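Local coordinates for FAD dependent oxidoreductase domain-containing protein (Deinococcus radiodurans R1, PDB 3C4N), which is of unknown function but binds ADP and is probably an FAD-dependent oxidoreductase, at residues A[119-124]-A[278-283]; A[195-200]-A[237-242]; A[290-295]-A[318-323]; A[297-302]-A[312-317]; A[363-366]-A[370-373]. All coordinates share one frame; numbering follows the deposited sequence.

How the contacts relate
Contacts 1 and 2 are buried, contacts 3 and 4 lie on the surface, and contact 5 is partly covered. Contacts 2 and 5 touch and reach the same mixed sheet on the nucleotide side of the molecule: contact 2 sets a helix on a strand with leucine and valine packing beside the ADP, while contact 5 is an antiparallel hairpin held by backbone bonds. Contact 1, whose centre lies about 39 Å from that of contact 2, belongs to the other large sheet and is built from arginines, a glutamate and a proline. Contacts 3 and 4 share helix 315-324 and tie it to the preceding loop through single polar side-chain bonds.

Contact 1 (A[119-124]-A[278-283]); sequences EDRPLL and LRPQNG
R121 and P280 make the apolar part of the contact. R121 CD lies 3.5 Å from P280 CG, and the same ring carbon sits over one face of the guanidinium group, as the two side chains slide past each other in opposite directions. The arginine chain leaves with CG anti to the backbone N (chi1 -160°) and bends at chi3, which folds its flat end over the proline.

The polar part centres on E119. Its OE1 accepts R121 NH1 at 3.1 Å, a salt bridge that meets the carboxylate from above its plane, and T168 bonds both E119 OE1 and R121 NE; T268 O takes R121 NH2. A water donates to E119 OE1 and accepts R279 NH2, bridging the segments. R279 NH1 donates a hydrogen bond to P280 O at 2.8 Å, and R279 NE bonds P83 O.

The rest is electrostatics. E119 OE1 stays 4.4 Å from R279 NH1, well out of the guanidinium plane, and its charge probably offsets that of both arginines.

Strands 118-127 and 276-281 each pair with strand 270-273 between them, in a sheet consistent with the second, non-nucleotide domain of DAO-like flavoproteins.

Contact 2 (A[195-200]-A[237-242]); sequences AELVPG and PALVEQ. With ADP (adenosine-5'-diphosphate), chain C.
L239 of helix 236-244 reaches across to L197 and A195 of strand 194-198, and its side chain is the one to follow. CB leaves the helix beside the strand rather than straight at it, and with CG anti to the backbone N (chi1 -175°) the rest of the chain swings inward. CG meets L197 CG at 4.1 Å, the two leucines crossing at about a right angle. Of the two methyls, CD2 stays on L197, while CD1 reaches furthest, to 3.5 Å from A195 O and 3.6 Å from N6 of the ADP.

That methyl therefore borders the adenine pocket. The base is read by the strand's backbone: A195 N donates to ADP N1 at 2.8 Å, and ADP N6 donates to A195 O at 3.1 Å, both nearly straight. Such main-chain pairing with the adenine edge fits a Rossmann-type dinucleotide fold, where the ADP probably marks the place of the ADP half of FAD. With an alanine in place of L239, the space beside L197 would probably be left open and the adenine amino group would lose its apolar neighbour.

Further along the helix, L197 CD1 touches V240 CG1 at 3.6 Å, these two chains lying side by side and pointing the same way. A water joins the backbones, accepting from L197 N and donating to L239 O. Underneath, I42 and V230 of the central sheet support both leucines.

Contact 3 (A[290-295]-A[318-323]); sequences AIHHRD and LEDLVG
H292 and D320 carry this contact almost alone. H292 NE2 donates to D320 OD2 at 2.7 Å with an N-H...O angle of 162°; the acceptor lies in the plane of the imidazole, and the bond uses the syn lone pair of the oxygen, on the side facing OD1. Both side chains set CG anti to the carbonyl carbon (chi1 -57° in H292), which points ring and carboxylate at each other from opposite directions, their planes 47° apart. D320 OD1 is also near, 3.0 Å from H292 NE2. With both oxygens this close, the aspartate would probably favour a protonated, positively charged imidazole.

Around this tight pair the packing is sparse. H292 is exposed and the buried area between the segments is small, without any apolar side-chain contact across it. A water adds a looser link, accepting from A290 N at 2.9 Å and donating weakly to D320 OD2. Beyond the pair, H293 turns its ring back on its own loop, with ND1 bonded to R294 O at 3.0 Å, and its NE2 makes a weak hydrogen bond to E316 OE2 of the helix.

The loop itself is fixed to the sheet beneath: I291 packs on A253 and R255 of strand 251-260, and the buried D295 accepts Y254 N from the same strand. Helix 315-324 is seated separately, through L318 on L313 and through L321 on L313, L331 and L336.

Contact 4 (A[297-302]-A[312-317]); sequences HGYHPA and GLRREL
A302 and R314 bring the two backbones nearest, their CA atoms 6.1 Å apart, where the loop 297-302 passes the start of helix 315-324. R314 occupies the N-cap position of that helix, and its O accepts a weak bond from L317 N.

Among side chains, R314 does most of the work. Its chain bends at chi3 (-54°), carrying the guanidinium to the phenol of Y299, where NH1 donates to OH at 2.8 Å. The hydroxyl meets the guanidinium at its edge and in its plane, while the aromatic ring is turned 67° from that plane. The place of the Y299 oxygen is somewhat doubtful, so the exact length should not be pressed. R314 NH1 also forms a salt bridge with D295 OD1, giving that nitrogen two oxygen partners. At the NH2 end, E316 OE1 lies 3.5 Å from R314 NH2 but well out of the guanidinium plane, an attraction of charges alone. P301 CB approaches the aliphatic R314 CD loosely, at 4.4 Å.

Below, the sheet holds both pieces: Y299 and P301 rest on W349 of strand 347-352, P301 also on Y254, and the Q256 side chain of strand 251-260 bonds both G312 O and R314 N.

Contact 5 (A[363-366]-A[370-373]); sequences AEEL and LHLL
E365 extends with CG anti to its own amide nitrogen (chi1 -166°), while H371 turns CG anti to the carbonyl carbon (chi1 -59°), and together these rotations place the glutamate's methylene over the imidazole. E365 CG stands 3.9 Å from the ring centroid, 29° off its normal, a CH-pi contact. The carboxylate lies nearly parallel to the ring, and its OE2 is held by the backbone N of G369 in the turn. A serine in place of H371 would probably leave E365 without the ring it packs on and open a gap toward L390 and V394 of helix 379-398.

On the other face of the hairpin, L366 CD1 meets L372 CD2 at 3.8 Å. E364 runs alongside L372, and its OE2 comes 3.6 Å from the same L372 CD2. A water donates to both E364 OE2 and L372 O, tying that carboxylate to the backbone.

The strands run antiparallel, and the firm bond between them is L372 N to E364 O, 2.8 Å. The return bond from E364 N to L372 O is weak, as is that from L366 N to L370 O, where the first strand turns its corner. E365 and H371 form a non-hydrogen-bonded pair, their CA atoms 4.2 Å apart.

Strand 370-374 continues the sheet by pairing with strand 227-230, and L373 packs on C51 and the ADP-binding M47 of helix 46-58.

Contact 1 (A[119-124]-A[278-283])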
# COMPACT_ATOMS: atom_id res chain seq x y z
N GLU A 119 9.32 14.71 20.38
CA GLU A 119 10.15 15.43 21.33
C GLU A 119 9.32 16.20 22.36
O GLU A 119 8.16 16.52 22.12
CB GLU A 119 11.12 16.38 20.60
CG GLU A 119 10.50 17.34 19.60
CD GLU A 119 10.56 16.85 18.14
OE1 GLU A 119 10.08 17.58 17.25
OE2 GLU A 119 11.10 15.76 17.87
N ASP A 120 9.92 16.44 23.52
CA ASP A 120 9.28 17.18 24.60
C ASP A 120 9.53 18.63 24.29
O ASP A 120 10.67 19.07 24.18
CB ASP A 120 9.90 16.81 25.94
CG ASP A 120 9.78 15.34 26.24
OD1 ASP A 120 8.66 14.80 26.11
OD2 ASP A 120 10.79 14.72 26.61
N ARG A 121 8.46 19.39 24.15
CA ARG A 121 8.62 20.79 23.81
C ARG A 121 7.54 21.59 24.52
O ARG A 121 6.37 21.48 24.18
CB ARG A 121 8.51 20.94 22.29
CG ARG A 121 9.09 22.19 21.71
CD ARG A 121 8.64 22.34 20.27
NE ARG A 121 9.24 21.36 19.36
CZ ARG A 121 10.51 21.35 19.00
NH1 ARG A 121 10.96 20.43 18.16
NH2 ARG A 121 11.34 22.27 19.48
N PRO A 122 7.92 22.40 25.51
CA PRO A 122 6.94 23.21 26.23
C PRO A 122 6.23 24.18 25.30
O PRO A 122 6.81 24.63 24.30
CB PRO A 122 7.79 23.92 27.28
CG PRO A 122 9.09 24.09 26.58
CD PRO A 122 9.28 22.72 25.96
N LEU A 123 4.99 24.51 25.64
CA LEU A 123 4.17 25.42 24.84
C LEU A 123 3.79 26.64 25.67
O LEU A 123 3.33 26.50 26.80
CB LEU A 123 2.92 24.70 24.34
CG LEU A 123 1.97 25.45 23.40
CD1 LEU A 123 1.15 24.46 22.60
CD2 LEU A 123 1.07 26.35 24.22
N LEU A 124 4.00 27.84 25.13
CA LEU A 124 3.67 29.06 25.86
C LEU A 124 2.54 29.83 25.20
O LEU A 124 2.61 30.12 24.01
CB LEU A 124 4.88 29.99 25.97
CG LEU A 124 6.22 29.44 26.46
CD1 LEU A 124 7.17 30.61 26.64
CD2 LEU A 124 6.06 28.72 27.77
N LEU A 278 3.19 29.33 16.62
CA LEU A 278 4.48 29.29 15.96
C LEU A 278 5.09 27.94 16.31
O LEU A 278 5.57 27.72 17.43
CB LEU A 278 5.36 30.45 16.41
CG LEU A 278 4.87 31.83 15.92
CD1 LEU A 278 5.77 32.96 16.43
CD2 LEU A 278 4.84 31.84 14.39
N ARG A 279 5.02 27.01 15.35
CA ARG A 279 5.52 25.66 15.51
C ARG A 279 6.92 25.51 14.97
O ARG A 279 7.13 25.45 13.76
CB ARG A 279 4.58 24.67 14.79
CG ARG A 279 5.19 23.30 14.41
CD ARG A 279 5.47 22.39 15.62
NE ARG A 279 5.35 20.96 15.28
CZ ARG A 279 6.37 20.13 15.04
NH1 ARG A 279 7.62 20.57 15.09
NH2 ARG A 279 6.13 18.87 14.75
N PRO A 280 7.92 25.45 15.88
CA PRO A 280 9.31 25.30 15.44
C PRO A 280 9.48 24.00 14.65
O PRO A 280 9.05 22.94 15.10
CB PRO A 280 10.09 25.30 16.75
CG PRO A 280 9.08 24.78 17.75
CD PRO A 280 7.82 25.49 17.35
N GLN A 281 10.09 24.09 13.48
CA GLN A 281 10.27 22.91 12.65
C GLN A 281 11.26 23.16 11.52
O GLN A 281 11.27 24.23 10.91
CB GLN A 281 8.92 22.48 12.07
CG GLN A 281 8.96 21.18 11.32
CD GLN A 281 7.65 20.88 10.61
OE1 GLN A 281 6.60 20.66 11.25
NE2 GLN A 281 7.70 20.87 9.28
N ASN A 282 12.11 22.17 11.23
CA ASN A 282 13.10 22.32 10.16
C ASN A 282 13.95 23.57 10.31
O ASN A 282 14.22 24.26 9.33
CB ASN A 282 12.39 22.35 8.80
CG ASN A 282 12.59 21.07 8.02
OD1 ASN A 282 12.33 19.97 8.52
ND2 ASN A 282 13.05 21.21 6.78
N GLY A 283 14.35 23.88 11.54
CA GLY A 283 15.18 25.04 11.79
C GLY A 283 14.44 26.36 11.71
O GLY A 283 15.03 27.42 11.88
O HOH W 1 8.66 17.07 15.23

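Contact 2 (A[195-200]-A[237-242])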
# COMPACT_ATOMS: atom_id res chain seq x y z
N ALA A 195 -13.86 6.67 -3.38
CA ALA A 195 -14.98 5.87 -2.93
C ALA A 195 -16.24 6.73 -2.97
O ALA A 195 -16.21 7.93 -2.68
CB ALA A 195 -14.70 5.36 -1.51
N GLU A 196 -17.35 6.09 -3.34
CA GLU A 196 -18.66 6.72 -3.42
C GLU A 196 -19.60 5.81 -2.64
O GLU A 196 -19.65 4.60 -2.90
CB GLU A 196 -19.11 6.78 -4.87
CG GLU A 196 -20.51 7.31 -5.06
CD GLU A 196 -21.08 6.97 -6.42
OE1 GLU A 196 -20.32 7.03 -7.41
OE2 GLU A 196 -22.28 6.64 -6.51
N LEU A 197 -20.35 6.37 -1.70
CA LEU A 197 -21.25 5.57 -0.89
C LEU A 197 -22.56 5.21 -1.60
O LEU A 197 -23.25 6.08 -2.12
CB LEU A 197 -21.57 6.28 0.43
CG LEU A 197 -20.43 6.54 1.42
CD1 LEU A 197 -20.98 7.31 2.60
CD2 LEU A 197 -19.82 5.23 1.90
N VAL A 198 -22.88 3.93 -1.61
CA VAL A 198 -24.11 3.48 -2.23
C VAL A 198 -24.86 2.64 -1.21
O VAL A 198 -24.27 2.10 -0.27
CB VAL A 198 -23.86 2.63 -3.51
CG1 VAL A 198 -23.21 3.48 -4.58
CG2 VAL A 198 -22.99 1.41 -3.18
N PRO A 199 -26.18 2.51 -1.37
CA PRO A 199 -26.95 1.71 -0.42
C PRO A 199 -26.39 0.31 -0.33
O PRO A 199 -26.40 -0.45 -1.30
CB PRO A 199 -28.36 1.75 -1.01
CG PRO A 199 -28.11 1.90 -2.49
CD PRO A 199 -27.02 2.95 -2.50
N GLY A 200 -25.85 -0.03 0.85
CA GLY A 200 -25.30 -1.36 1.07
C GLY A 200 -23.79 -1.52 0.99
O GLY A 200 -23.20 -2.31 1.74
N PRO A 237 -18.42 14.88 5.43
CA PRO A 237 -19.82 15.32 5.44
C PRO A 237 -20.49 15.28 4.06
O PRO A 237 -21.60 14.76 3.92
CB PRO A 237 -19.72 16.73 6.01
CG PRO A 237 -18.62 16.57 7.03
CD PRO A 237 -17.58 15.79 6.24
N ALA A 238 -19.84 15.83 3.05
CA ALA A 238 -20.42 15.83 1.71
C ALA A 238 -20.54 14.41 1.17
O ALA A 238 -21.54 14.06 0.55
CB ALA A 238 -19.57 16.68 0.77
N LEU A 239 -19.51 13.60 1.39
CA LEU A 239 -19.52 12.22 0.92
C LEU A 239 -20.85 11.55 1.22
O LEU A 239 -21.51 11.04 0.31
CB LEU A 239 -18.40 11.43 1.59
CG LEU A 239 -18.27 10.00 1.04
CD1 LEU A 239 -17.76 10.06 -0.40
CD2 LEU A 239 -17.30 9.21 1.90
N VAL A 240 -21.23 11.55 2.50
CA VAL A 240 -22.47 10.92 2.94
C VAL A 240 -23.72 11.66 2.47
O VAL A 240 -24.79 11.06 2.34
CB VAL A 240 -22.52 10.83 4.47
CG1 VAL A 240 -21.33 10.05 4.98
CG2 VAL A 240 -22.55 12.22 5.06
N GLU A 241 -23.58 12.95 2.22
CA GLU A 241 -24.70 13.76 1.76
C GLU A 241 -25.03 13.43 0.31
O GLU A 241 -26.15 13.07 0.00
CB GLU A 241 -24.34 15.24 1.89
CG GLU A 241 -25.27 16.20 1.14
CD GLU A 241 -26.67 16.23 1.72
OE1 GLU A 241 -26.79 16.37 2.95
OE2 GLU A 241 -27.65 16.12 0.93
N GLN A 242 -24.04 13.53 -0.57
CA GLN A 242 -24.28 13.27 -1.97
C GLN A 242 -24.46 11.78 -2.27
O GLN A 242 -24.99 11.41 -3.32
CB GLN A 242 -23.15 13.86 -2.81
CG GLN A 242 -22.83 15.33 -2.44
CD GLN A 242 -21.61 15.89 -3.17
OE1 GLN A 242 -21.02 16.89 -2.74
NE2 GLN A 242 -21.23 15.25 -4.27
PB ADP C . -8.10 13.43 8.51
O1B ADP C . -9.39 13.53 9.19
O2B ADP C . -7.23 12.22 9.11
O3B ADP C . -7.28 14.81 8.67
PA ADP C . -7.33 13.79 6.00
O1A ADP C . -7.96 14.98 5.41
O2A ADP C . -5.96 14.24 6.74
O3A ADP C . -8.34 13.06 7.01
O5' ADP C . -7.10 12.60 4.96
C5' ADP C . -8.25 11.81 4.96
C4' ADP C . -8.32 10.99 3.70
O4' ADP C . -9.52 10.60 2.97
C3' ADP C . -7.57 11.96 2.84
O3' ADP C . -6.16 11.77 3.02
C2' ADP C . -8.04 11.68 1.41
O2' ADP C . -6.93 11.34 0.57
C1' ADP C . -9.07 10.52 1.60
N9 ADP C . -10.29 10.68 0.88
C8 ADP C . -11.05 11.86 0.85
N7 ADP C . -12.11 11.68 0.07
C5 ADP C . -12.10 10.40 -0.39
C6 ADP C . -12.99 9.60 -1.15
N6 ADP C . -14.33 9.99 -1.35
N1 ADP C . -12.63 8.33 -1.45
C2 ADP C . -11.48 7.81 -1.03
N3 ADP C . -10.66 8.47 -0.29
C4 ADP C . -10.95 9.77 0.14
O HOH W 2 -20.85 9.10 -1.75

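Contact 3 (A[290-295]-A[318-323])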
# COMPACT_ATOMS: atom_id res chain seq x y z
N ALA A 290 -5.31 30.88 13.30
CA ALA A 290 -6.46 30.51 14.10
C ALA A 290 -7.63 30.41 13.13
O ALA A 290 -7.61 31.01 12.05
CB ALA A 290 -6.73 31.59 15.14
N ILE A 291 -8.63 29.62 13.49
CA ILE A 291 -9.82 29.47 12.67
C ILE A 291 -10.90 30.25 13.42
O ILE A 291 -11.35 29.84 14.49
CB ILE A 291 -10.26 27.99 12.55
CG1 ILE A 291 -9.08 27.12 12.13
CG2 ILE A 291 -11.39 27.87 11.51
CD1 ILE A 291 -8.45 27.49 10.80
N HIS A 292 -11.28 31.38 12.85
CA HIS A 292 -12.29 32.24 13.47
C HIS A 292 -13.68 31.75 13.16
O HIS A 292 -14.59 31.90 13.97
CB HIS A 292 -12.13 33.66 12.96
CG HIS A 292 -10.78 34.23 13.22
ND1 HIS A 292 -10.26 34.37 14.49
CD2 HIS A 292 -9.82 34.68 12.37
CE1 HIS A 292 -9.04 34.88 14.41
NE2 HIS A 292 -8.75 35.08 13.14
N HIS A 293 -13.84 31.14 11.99
CA HIS A 293 -15.14 30.64 11.57
C HIS A 293 -15.01 29.65 10.42
O HIS A 293 -13.94 29.50 9.84
CB HIS A 293 -16.01 31.82 11.14
CG HIS A 293 -15.40 32.62 10.03
ND1 HIS A 293 -15.28 32.15 8.75
CD2 HIS A 293 -14.84 33.86 10.03
CE1 HIS A 293 -14.67 33.05 8.00
NE2 HIS A 293 -14.39 34.10 8.75
N ARG A 294 -16.11 28.99 10.09
CA ARG A 294 -16.13 28.03 9.00
C ARG A 294 -16.24 28.74 7.65
O ARG A 294 -16.78 29.84 7.57
CB ARG A 294 -17.30 27.06 9.16
CG ARG A 294 -18.66 27.72 9.02
CD ARG A 294 -19.75 26.69 8.76
NE ARG A 294 -21.07 27.32 8.70
CZ ARG A 294 -21.64 27.96 9.72
NH1 ARG A 294 -21.01 28.05 10.88
NH2 ARG A 294 -22.84 28.49 9.58
N ASP A 295 -15.73 28.10 6.61
CA ASP A 295 -15.79 28.66 5.26
C ASP A 295 -17.02 28.11 4.55
O ASP A 295 -17.32 26.93 4.66
CB ASP A 295 -14.54 28.29 4.47
CG ASP A 295 -13.30 29.02 4.96
OD1 ASP A 295 -13.34 30.25 5.08
OD2 ASP A 295 -12.28 28.35 5.23
N LEU A 318 -4.12 37.87 6.95
CA LEU A 318 -3.42 39.14 6.79
C LEU A 318 -3.77 40.08 7.93
O LEU A 318 -2.90 40.68 8.56
CB LEU A 318 -3.79 39.78 5.45
CG LEU A 318 -2.84 39.70 4.25
CD1 LEU A 318 -1.75 38.65 4.48
CD2 LEU A 318 -3.65 39.39 3.01
N GLU A 319 -5.07 40.21 8.20
CA GLU A 319 -5.52 41.10 9.27
C GLU A 319 -4.97 40.64 10.61
O GLU A 319 -4.47 41.45 11.39
CB GLU A 319 -7.06 41.12 9.33
CG GLU A 319 -7.75 41.31 7.98
CD GLU A 319 -9.25 41.46 8.12
OE1 GLU A 319 -9.86 40.71 8.90
OE2 GLU A 319 -9.82 42.33 7.43
N ASP A 320 -5.05 39.34 10.87
CA ASP A 320 -4.55 38.78 12.13
C ASP A 320 -3.08 39.17 12.32
O ASP A 320 -2.69 39.66 13.38
CB ASP A 320 -4.69 37.25 12.16
CG ASP A 320 -6.12 36.79 12.43
OD1 ASP A 320 -6.79 37.38 13.31
OD2 ASP A 320 -6.57 35.82 11.78
N LEU A 321 -2.28 38.95 11.28
CA LEU A 321 -0.86 39.28 11.31
C LEU A 321 -0.66 40.75 11.67
O LEU A 321 0.14 41.09 12.54
CB LEU A 321 -0.22 38.99 9.95
CG LEU A 321 -0.19 37.54 9.47
CD1 LEU A 321 0.38 37.50 8.07
CD2 LEU A 321 0.64 36.68 10.41
N VAL A 322 -1.38 41.64 10.99
CA VAL A 322 -1.27 43.06 11.25
C VAL A 322 -1.54 43.34 12.73
O VAL A 322 -0.86 44.15 13.35
CB VAL A 322 -2.26 43.86 10.39
CG1 VAL A 322 -2.23 45.33 10.77
CG2 VAL A 322 -1.91 43.68 8.91
N GLY A 323 -2.52 42.64 13.29
CA GLY A 323 -2.87 42.83 14.69
C GLY A 323 -1.87 42.23 15.66
O GLY A 323 -1.90 42.54 16.85
O HOH W 3 -4.67 33.70 13.28

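Contact 4 (A[297-302]-A[312-317])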
# COMPACT_ATOMS: atom_id res chain seq x y z
N HIS A 297 -19.79 26.81 1.68
CA HIS A 297 -19.74 25.74 0.69
C HIS A 297 -19.08 26.20 -0.60
O HIS A 297 -18.15 25.56 -1.10
CB HIS A 297 -21.16 25.22 0.41
CG HIS A 297 -21.22 24.11 -0.59
ND1 HIS A 297 -20.95 24.29 -1.93
CD2 HIS A 297 -21.52 22.80 -0.44
CE1 HIS A 297 -21.10 23.14 -2.56
NE2 HIS A 297 -21.44 22.22 -1.68
N GLY A 298 -19.55 27.31 -1.16
CA GLY A 298 -18.97 27.82 -2.39
C GLY A 298 -17.89 28.85 -2.10
O GLY A 298 -18.13 30.05 -2.22
N TYR A 299 -16.71 28.38 -1.71
CA TYR A 299 -15.61 29.28 -1.39
C TYR A 299 -14.29 28.79 -1.96
O TYR A 299 -13.91 27.64 -1.79
CB TYR A 299 -15.50 29.46 0.13
CG TYR A 299 -14.27 30.23 0.58
CD1 TYR A 299 -14.08 31.56 0.23
CD2 TYR A 299 -13.26 29.59 1.30
CE1 TYR A 299 -12.91 32.24 0.58
CE2 TYR A 299 -12.08 30.25 1.66
CZ TYR A 299 -11.91 31.58 1.28
OH TYR A 299 -10.73 32.22 1.58
N HIS A 300 -13.61 29.69 -2.67
CA HIS A 300 -12.31 29.39 -3.26
C HIS A 300 -11.27 30.27 -2.59
O HIS A 300 -11.29 31.49 -2.72
CB HIS A 300 -12.31 29.67 -4.76
CG HIS A 300 -13.00 28.62 -5.57
ND1 HIS A 300 -12.78 28.48 -6.93
CD2 HIS A 300 -13.90 27.68 -5.23
CE1 HIS A 300 -13.52 27.49 -7.39
NE2 HIS A 300 -14.21 26.98 -6.38
N PRO A 301 -10.35 29.65 -1.84
CA PRO A 301 -9.30 30.41 -1.17
C PRO A 301 -8.47 31.21 -2.16
O PRO A 301 -7.96 30.67 -3.14
CB PRO A 301 -8.50 29.33 -0.45
CG PRO A 301 -8.70 28.13 -1.32
CD PRO A 301 -10.16 28.21 -1.63
N ALA A 302 -8.33 32.50 -1.89
CA ALA A 302 -7.56 33.38 -2.75
C ALA A 302 -6.52 34.16 -1.96
O ALA A 302 -5.32 34.00 -2.18
CB ALA A 302 -8.50 34.33 -3.47
N GLY A 312 -0.21 35.55 -1.02
CA GLY A 312 -0.89 34.26 -1.05
C GLY A 312 -1.74 33.94 0.17
O GLY A 312 -2.39 32.91 0.20
N LEU A 313 -1.72 34.83 1.17
CA LEU A 313 -2.46 34.65 2.41
C LEU A 313 -3.87 35.26 2.35
O LEU A 313 -4.06 36.34 1.80
CB LEU A 313 -1.68 35.28 3.56
CG LEU A 313 -0.35 34.64 3.97
CD1 LEU A 313 0.61 34.63 2.80
CD2 LEU A 313 0.26 35.40 5.14
N ARG A 314 -4.84 34.56 2.93
CA ARG A 314 -6.22 35.05 2.95
C ARG A 314 -6.31 36.35 3.70
O ARG A 314 -5.52 36.61 4.61
CB ARG A 314 -7.16 34.03 3.60
CG ARG A 314 -7.08 32.66 2.99
CD ARG A 314 -8.35 31.87 3.19
NE ARG A 314 -8.81 31.74 4.53
CZ ARG A 314 -10.03 31.81 5.05
NH1 ARG A 314 -11.15 32.05 4.37
NH2 ARG A 314 -10.08 31.57 6.35
N ARG A 315 -7.30 37.16 3.33
CA ARG A 315 -7.51 38.46 3.96
C ARG A 315 -7.53 38.33 5.49
O ARG A 315 -6.89 39.11 6.20
CB ARG A 315 -8.83 39.07 3.43
CG ARG A 315 -9.28 40.37 4.10
CD ARG A 315 -10.67 40.80 3.59
NE ARG A 315 -11.65 39.71 3.66
CZ ARG A 315 -12.16 39.23 4.79
NH1 ARG A 315 -11.81 39.74 5.97
NH2 ARG A 315 -13.03 38.22 4.75
N GLU A 316 -8.25 37.34 5.99
CA GLU A 316 -8.34 37.16 7.43
C GLU A 316 -7.01 36.91 8.12
O GLU A 316 -6.78 37.42 9.21
CB GLU A 316 -9.31 36.03 7.75
CG GLU A 316 -10.74 36.42 7.49
CD GLU A 316 -11.71 35.50 8.17
OE1 GLU A 316 -11.77 34.32 7.77
OE2 GLU A 316 -12.41 35.96 9.11
N LEU A 317 -6.14 36.13 7.48
CA LEU A 317 -4.84 35.84 8.07
C LEU A 317 -4.02 37.13 8.05
O LEU A 317 -3.32 37.45 9.02
CB LEU A 317 -4.11 34.76 7.27
CG LEU A 317 -3.14 33.87 8.06
CD1 LEU A 317 -2.26 33.10 7.08
CD2 LEU A 317 -2.28 34.69 8.98

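Contact 5 (A[363-366]-A[370-373])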
# COMPACT_ATOMS: atom_id res chain seq x y z
N ALA A 363 -16.94 10.74 16.54
CA ALA A 363 -17.45 9.74 15.63
C ALA A 363 -18.96 9.60 15.86
O ALA A 363 -19.47 9.98 16.92
CB ALA A 363 -16.75 8.41 15.87
N GLU A 364 -19.67 9.08 14.89
CA GLU A 364 -21.09 8.91 15.06
C GLU A 364 -21.60 7.92 14.02
O GLU A 364 -21.03 7.79 12.95
CB GLU A 364 -21.79 10.26 14.91
CG GLU A 364 -21.78 10.82 13.50
CD GLU A 364 -22.20 12.29 13.45
OE1 GLU A 364 -23.26 12.65 14.02
OE2 GLU A 364 -21.45 13.08 12.82
N GLU A 365 -22.66 7.19 14.36
CA GLU A 365 -23.21 6.23 13.42
C GLU A 365 -24.46 6.90 12.83
O GLU A 365 -25.50 6.97 13.47
CB GLU A 365 -23.56 4.92 14.14
CG GLU A 365 -23.84 3.75 13.20
CD GLU A 365 -24.28 2.46 13.91
OE1 GLU A 365 -24.81 2.54 15.04
OE2 GLU A 365 -24.11 1.37 13.31
N LEU A 366 -24.31 7.42 11.61
CA LEU A 366 -25.38 8.12 10.90
C LEU A 366 -26.44 7.18 10.33
O LEU A 366 -27.48 7.63 9.84
CB LEU A 366 -24.79 8.95 9.75
CG LEU A 366 -23.79 10.03 10.16
CD1 LEU A 366 -23.24 10.76 8.91
CD2 LEU A 366 -24.49 11.00 11.08
N LEU A 370 -22.96 2.54 9.42
CA LEU A 370 -22.31 3.70 8.81
C LEU A 370 -21.80 4.71 9.85
O LEU A 370 -22.59 5.30 10.59
CB LEU A 370 -23.28 4.41 7.87
CG LEU A 370 -22.67 5.54 7.05
CD1 LEU A 370 -21.65 4.93 6.07
CD2 LEU A 370 -23.74 6.28 6.28
N HIS A 371 -20.48 4.89 9.90
CA HIS A 371 -19.87 5.83 10.84
C HIS A 371 -19.12 6.96 10.18
O HIS A 371 -18.43 6.77 9.18
CB HIS A 371 -18.89 5.10 11.76
CG HIS A 371 -19.52 4.01 12.56
ND1 HIS A 371 -19.63 2.72 12.10
CD2 HIS A 371 -20.13 4.03 13.77
CE1 HIS A 371 -20.28 1.99 12.98
NE2 HIS A 371 -20.60 2.76 14.01
N LEU A 372 -19.26 8.16 10.75
CA LEU A 372 -18.56 9.33 10.24
C LEU A 372 -17.50 9.74 11.27
O LEU A 372 -17.83 10.19 12.37
CB LEU A 372 -19.55 10.47 9.99
CG LEU A 372 -18.95 11.85 9.66
CD1 LEU A 372 -18.14 11.79 8.38
CD2 LEU A 372 -20.07 12.85 9.53
N LEU A 373 -16.23 9.58 10.90
CA LEU A 373 -15.09 9.90 11.75
C LEU A 373 -14.56 11.28 11.42
O LEU A 373 -14.21 11.57 10.28
CB LEU A 373 -13.97 8.88 11.52
CG LEU A 373 -12.65 8.95 12.31
CD1 LEU A 373 -12.95 9.06 13.79
CD2 LEU A 373 -11.80 7.71 12.02
O HOH W 4 -18.88 12.76 13.52